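Local coordinates for lipase (Acinetobacter baumannii, PDB 4OPM), which probably hydrolyses ester bonds of lipids as an alpha/beta-hydrolase-fold lipase, at residues 168-174 with 196-201; 59-63 with 275-279. All coordinates share one frame; numbering follows the deposited sequence.

How the interactions relate
Both contacts belong to the alpha/beta hydrolase fold, but they hold different elements. Interaction 1 lies toward the surface, its centre about 19 Å from the centre of the chain, and joins the start of helix 173-181 to helix 190-220. Interaction 2 sits deeper, its centre about 9 Å from that of the chain, and joins the short helices 61-64 and 276-279 beside strand 114-119. Along the chain, interaction 1 is nested inside the loop that interaction 2 closes. Both have apolar packing: Val168, Phe174, Met200 and Ile201 in the first, Ile277 in the second. Their polar links differ. A glutamate carboxylate bonds directly to backbone N-H groups in interaction 1, whereas waters bridge interaction 2.

Interaction 1 of 2, residues 168-174 with 196-201; sequences VSKKGDF and QEKLMI
Glu197 reaches from helix 190-220 to the start of helix 173-181 and bonds there to main-chain N-H groups. Glu197 OE2 accepts from Phe174 N at 3.0 Å, nearly straight (164°), through the anti lone pair. Glu197 OE2 also takes Gly172 N at 2.9 Å. That bond is more bent (131°) and arrives from above the carboxylate plane. The chain of Glu197 is extended, with CG anti to the backbone N (chi1 177°), and this carries the carboxylate out to the turn. Asp173, the first residue of the helix, accepts through OD2 from Ser169 N and Lys170 N, and its OD1 forms a salt bridge with Lys170 NZ. The type II turn spans Lys170 to Asp173.

The apolar part lies alongside. The selenium of selenomethionine Met200 sits over one face of the Phe174 ring, 3.9 Å from its centroid. Gln196 CG meets the ring obliquely, 3.7 Å from Phe174 CE2. Val168, which has two conformers, packs on Met200 and Ile201. Ile201 CD1 lies 3.6 Å from Lys170 C. Leu177, further along helix 173-181, also touches Val168 and Met200.

Gly172 is the N-cap of helix 173-181, and a carboxylate from a neighbouring helix binds this N-terminus beside a Met-aromatic contact. Both helices lie in the mostly helical insertion between strands 137-143 and 237-242, consistent with the cap (lid) region of alpha/beta hydrolases.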
loop_
_atom_site.group_PDB
_atom_site.type_symbol
_atom_site.label_atom_id
_atom_site.label_comp_id
_atom_site.label_asym_id
_atom_site.label_seq_id
_atom_site.Cartn_x
_atom_site.Cartn_y
_atom_site.Cartn_z
ATOM N N VAL A 168 12.853 3.652 -10.430
ATOM C CA VAL A 168 12.628 4.651 -11.481
ATOM C C VAL A 168 13.637 5.787 -11.236
ATOM O O VAL A 168 13.415 6.606 -10.331
ATOM C CB VAL A 168 11.157 5.148 -11.533
ATOM C CG1 VAL A 168 10.971 6.197 -12.632
ATOM C CG2 VAL A 168 10.182 3.978 -11.734
ATOM N N SER A 169 14.748 5.807 -11.992
ATOM C CA SER A 169 15.834 6.776 -11.823
ATOM C C SER A 169 16.078 7.620 -13.074
ATOM O O SER A 169 16.753 8.656 -12.996
ATOM C CB SER A 169 17.127 6.042 -11.467
ATOM O OG SER A 169 16.922 5.024 -10.501
ATOM N N LYS A 170 15.595 7.158 -14.236
ATOM C CA LYS A 170 15.817 7.872 -15.496
ATOM C C LYS A 170 14.597 7.726 -16.407
ATOM O O LYS A 170 13.787 6.824 -16.186
ATOM C CB LYS A 170 17.103 7.358 -16.193
ATOM C CG LYS A 170 17.046 5.899 -16.642
ATOM C CD LYS A 170 18.381 5.401 -17.177
ATOM C CE LYS A 170 18.259 4.047 -17.842
ATOM N NZ LYS A 170 17.940 2.961 -16.872
ATOM N N LYS A 171 14.477 8.597 -17.428
ATOM C CA LYS A 171 13.369 8.561 -18.391
ATOM C C LYS A 171 13.280 7.178 -19.048
ATOM O O LYS A 171 14.307 6.590 -19.415
ATOM C CB LYS A 171 13.517 9.660 -19.455
ATOM C CG LYS A 171 13.140 11.052 -18.959
ATOM C CD LYS A 171 13.339 12.108 -20.040
ATOM C CE LYS A 171 13.193 13.509 -19.496
ATOM N NZ LYS A 171 13.700 14.533 -20.449
ATOM N N GLY A 172 12.058 6.662 -19.128
ATOM C CA GLY A 172 11.782 5.348 -19.693
ATOM C C GLY A 172 11.660 4.257 -18.647
ATOM O O GLY A 172 11.099 3.197 -18.937
ATOM N N ASP A 173 12.171 4.501 -17.418
ATOM C CA ASP A 173 12.093 3.503 -16.343
ATOM C C ASP A 173 10.658 3.242 -15.869
ATOM O O ASP A 173 10.360 2.114 -15.481
ATOM C CB ASP A 173 12.942 3.895 -15.137
ATOM C CG ASP A 173 14.447 3.745 -15.307
ATOM O OD1 ASP A 173 14.889 3.259 -16.385
ATOM O OD2 ASP A 173 15.182 4.113 -14.371
ATOM N N PHE A 174 9.780 4.266 -15.877
ATOM C CA PHE A 174 8.406 4.084 -15.401
ATOM C C PHE A 174 7.647 3.102 -16.298
ATOM O O PHE A 174 6.956 2.234 -15.765
ATOM C CB PHE A 174 7.667 5.417 -15.271
ATOM C CG PHE A 174 6.340 5.362 -14.543
ATOM C CD1 PHE A 174 6.125 4.450 -13.511
ATOM C CD2 PHE A 174 5.329 6.268 -14.844
ATOM C CE1 PHE A 174 4.899 4.410 -12.834
ATOM C CE2 PHE A 174 4.104 6.227 -14.168
ATOM C CZ PHE A 174 3.899 5.301 -13.169
ATOM N N GLN A 196 4.352 11.719 -13.712
ATOM C CA GLN A 196 4.476 10.791 -12.581
ATOM C C GLN A 196 5.907 10.244 -12.495
ATOM O O GLN A 196 6.478 10.189 -11.399
ATOM C CB GLN A 196 3.451 9.640 -12.679
ATOM C CG GLN A 196 3.460 8.685 -11.462
ATOM C CD GLN A 196 3.323 9.390 -10.131
ATOM O OE1 GLN A 196 2.412 10.196 -9.918
ATOM N NE2 GLN A 196 4.224 9.091 -9.203
ATOM N N GLU A 197 6.492 9.877 -13.647
ATOM C CA GLU A 197 7.869 9.360 -13.709
ATOM C C GLU A 197 8.858 10.353 -13.096
ATOM O O GLU A 197 9.734 9.947 -12.324
ATOM C CB GLU A 197 8.249 9.061 -15.159
ATOM C CG GLU A 197 9.679 8.579 -15.349
ATOM C CD GLU A 197 9.951 8.195 -16.786
ATOM O OE1 GLU A 197 9.924 9.093 -17.657
ATOM O OE2 GLU A 197 10.123 6.985 -17.051
ATOM N N LYS A 198 8.719 11.655 -13.437
ATOM C CA LYS A 198 9.593 12.706 -12.906
ATOM C C LYS A 198 9.527 12.775 -11.369
ATOM O O LYS A 198 10.574 12.870 -10.741
ATOM C CB LYS A 198 9.252 14.073 -13.529
ATOM C CG LYS A 198 10.165 15.228 -13.096
ATOM C CD LYS A 198 11.655 14.969 -13.375
ATOM C CE LYS A 198 12.497 16.214 -13.239
ATOM N NZ LYS A 198 12.534 16.735 -11.842
ATOM N N LEU A 199 8.324 12.646 -10.774
ATOM C CA LEU A 199 8.147 12.658 -9.310
ATOM C C LEU A 199 8.853 11.464 -8.674
ATOM O O LEU A 199 9.507 11.605 -7.642
ATOM C CB LEU A 199 6.658 12.663 -8.924
ATOM C CG LEU A 199 5.860 13.923 -9.327
ATOM C CD1 LEU A 199 4.363 13.703 -9.142
ATOM C CD2 LEU A 199 6.314 15.136 -8.547
HETATM N N MSE A 200 8.759 10.298 -9.330
HETATM C CA MSE A 200 9.422 9.092 -8.837
HETATM C C MSE A 200 10.958 9.222 -8.930
HETATM O O MSE A 200 11.656 8.864 -7.969
HETATM C CB MSE A 200 8.910 7.887 -9.606
HETATM C CG MSE A 200 7.425 7.644 -9.395
HETATM SE SE MSE A 200 6.849 6.125 -10.407
HETATM C CE MSE A 200 7.491 4.711 -9.161
ATOM N N ILE A 201 11.476 9.815 -10.045
ATOM C CA ILE A 201 12.915 10.051 -10.231
ATOM C C ILE A 201 13.427 10.966 -9.095
ATOM O O ILE A 201 14.523 10.738 -8.563
ATOM C CB ILE A 201 13.236 10.628 -11.648
ATOM C CG1 ILE A 201 13.010 9.561 -12.755
ATOM C CG2 ILE A 201 14.682 11.193 -11.725
ATOM C CD1 ILE A 201 13.009 10.103 -14.197
#

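Interaction 2 of 2, residues 59-63 with 275-279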
loop_
_atom_site.group_PDB
_atom_site.type_symbol
_atom_site.label_atom_id
_atom_site.label_comp_id
_atom_site.label_asym_id
_atom_site.label_seq_id
_atom_site.Cartn_x
_atom_site.Cartn_y
_atom_site.Cartn_z
ATOM N N ASN A 59 -2.221 6.198 -4.894
ATOM C CA ASN A 59 -2.430 4.838 -5.417
ATOM C C ASN A 59 -3.801 4.270 -4.984
ATOM O O ASN A 59 -4.326 3.385 -5.647
ATOM C CB ASN A 59 -1.344 3.891 -4.898
ATOM C CG ASN A 59 0.061 4.128 -5.406
ATOM O OD1 ASN A 59 1.011 3.547 -4.878
ATOM N ND2 ASN A 59 0.228 4.916 -6.463
ATOM N N TRP A 60 -4.335 4.755 -3.840
ATOM C CA TRP A 60 -5.584 4.288 -3.264
ATOM C C TRP A 60 -6.816 5.106 -3.709
ATOM O O TRP A 60 -7.915 4.778 -3.269
ATOM C CB TRP A 60 -5.489 4.335 -1.735
ATOM C CG TRP A 60 -4.674 3.224 -1.155
ATOM C CD1 TRP A 60 -3.394 3.302 -0.681
ATOM C CD2 TRP A 60 -5.083 1.861 -0.993
ATOM N NE1 TRP A 60 -2.981 2.067 -0.234
ATOM C CE2 TRP A 60 -4.007 1.169 -0.391
ATOM C CE3 TRP A 60 -6.272 1.160 -1.266
ATOM C CZ2 TRP A 60 -4.078 -0.195 -0.078
ATOM C CZ3 TRP A 60 -6.347 -0.187 -0.942
ATOM C CH2 TRP A 60 -5.265 -0.846 -0.332
ATOM N N ASN A 61 -6.651 6.149 -4.538
ATOM C CA ASN A 61 -7.760 7.047 -4.902
ATOM C C ASN A 61 -8.954 6.336 -5.518
ATOM O O ASN A 61 -10.082 6.606 -5.096
ATOM C CB ASN A 61 -7.312 8.182 -5.820
ATOM C CG ASN A 61 -6.479 9.221 -5.082
ATOM O OD1 ASN A 61 -6.411 9.226 -3.841
ATOM N ND2 ASN A 61 -5.809 10.095 -5.821
ATOM N N ARG A 62 -8.714 5.421 -6.472
ATOM C CA ARG A 62 -9.784 4.685 -7.188
ATOM C C ARG A 62 -10.595 3.800 -6.241
ATOM O O ARG A 62 -11.813 3.706 -6.384
ATOM C CB ARG A 62 -9.192 3.841 -8.329
ATOM C CG ARG A 62 -8.528 4.686 -9.383
ATOM C CD ARG A 62 -8.019 3.870 -10.541
ATOM N NE ARG A 62 -7.221 4.746 -11.383
ATOM C CZ ARG A 62 -7.382 4.918 -12.688
ATOM N NH1 ARG A 62 -8.281 4.203 -13.354
ATOM N NH2 ARG A 62 -6.626 5.787 -13.342
ATOM N N VAL A 63 -9.924 3.166 -5.274
ATOM C CA VAL A 63 -10.585 2.330 -4.275
ATOM C C VAL A 63 -11.250 3.247 -3.228
ATOM O O VAL A 63 -12.419 3.035 -2.870
ATOM C CB VAL A 63 -9.580 1.334 -3.625
ATOM C CG1 VAL A 63 -10.133 0.739 -2.330
ATOM C CG2 VAL A 63 -9.192 0.226 -4.608
HETATM N N MSE A 275 -0.975 -4.913 -9.003
HETATM C CA MSE A 275 -1.664 -3.724 -8.483
HETATM C C MSE A 275 -3.197 -3.739 -8.745
HETATM O O MSE A 275 -3.731 -2.848 -9.428
HETATM C CB MSE A 275 -1.007 -2.462 -9.085
HETATM C CG MSE A 275 -1.227 -1.232 -8.271
HETATM SE SE MSE A 275 0.343 -0.108 -8.435
HETATM C CE MSE A 275 -0.092 1.051 -6.976
ATOM N N PRO A 276 -3.964 -4.673 -8.108
ATOM C CA PRO A 276 -5.434 -4.668 -8.301
ATOM C C PRO A 276 -6.128 -3.349 -7.932
ATOM O O PRO A 276 -7.163 -3.036 -8.514
ATOM C CB PRO A 276 -5.909 -5.769 -7.350
ATOM C CG PRO A 276 -4.758 -6.712 -7.255
ATOM C CD PRO A 276 -3.556 -5.801 -7.239
ATOM N N ILE A 277 -5.570 -2.577 -6.971
ATOM C CA ILE A 277 -6.165 -1.305 -6.533
ATOM C C ILE A 277 -6.220 -0.268 -7.684
ATOM O O ILE A 277 -7.065 0.636 -7.644
ATOM C CB ILE A 277 -5.501 -0.744 -5.268
ATOM C CG1 ILE A 277 -4.009 -0.377 -5.502
ATOM C CG2 ILE A 277 -5.682 -1.752 -4.102
ATOM C CD1 ILE A 277 -3.338 0.415 -4.337
ATOM N N LEU A 278 -5.352 -0.410 -8.704
ATOM C CA LEU A 278 -5.377 0.468 -9.892
ATOM C C LEU A 278 -5.832 -0.288 -11.145
ATOM O O LEU A 278 -6.345 0.340 -12.071
ATOM C CB LEU A 278 -3.999 1.107 -10.151
ATOM C CG LEU A 278 -3.522 2.191 -9.151
ATOM C CD1 LEU A 278 -2.183 2.756 -9.594
ATOM C CD2 LEU A 278 -4.506 3.336 -9.047
ATOM N N GLU A 279 -5.670 -1.627 -11.175
ATOM C CA GLU A 279 -6.047 -2.420 -12.363
ATOM C C GLU A 279 -7.514 -2.886 -12.349
ATOM O O GLU A 279 -8.060 -3.202 -13.411
ATOM C CB GLU A 279 -5.174 -3.677 -12.460
ATOM C CG GLU A 279 -3.681 -3.427 -12.638
ATOM C CD GLU A 279 -2.878 -4.719 -12.622
ATOM O OE1 GLU A 279 -3.065 -5.547 -13.545
ATOM O OE2 GLU A 279 -2.106 -4.930 -11.655
HETATM O O HOH W 1 -6.967 2.792 -5.901
HETATM O O HOH W 2 -8.614 1.400 -12.896
#
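Ile277 fits between Trp60, Asn59 and Val63. Ile277 CD1 lies over the six-membered ring of Trp60, 4.1 Å from the centroid, in a CH-pi contact. Ile277 CG2 meets the same ring at Trp60 CZ3, 3.6 Å away. The chi1 of 64° places CG1 of Ile277 between the backbone N and the carbonyl carbon, and CD1 continues from there to the indole. Val63 CG2 packs on Ile277 CB at 3.9 Å. Leu278 CD2 lies against Arg62 NE at 3.8 Å, meeting the guanidinium obliquely. The side chain of selenomethionine Met275 has two conformers, so its methyl contact with the Asn59 amide is not certain.

Hydrogen bonds run through water and at the ends of the contact. Water 1 donates to Asn59 O and to Ile277 O, the latter at 2.8 Å, and accepts from Val63 N. Water 2 donates to Leu278 O at 2.6 Å and accepts a weak bond from Arg62 NH1. Asn59 OD1 accepts from Ser56 N. Helix 276-279 is tied at its start by Met275 N, which donates to Glu279 OE2 at 2.9 Å.

Trp60 and Ile277 both touch His119, within the probable nucleophile elbow, and Met275 lies near the probable Ser-His-Asp triad. The chemistry implies apolar packing centred on Ile277, with backbone polar atoms at its margin linked by water. Water 1 joins Asn59 O and Val63 N within segment 59-63 and links both to Ile277 O across the contact.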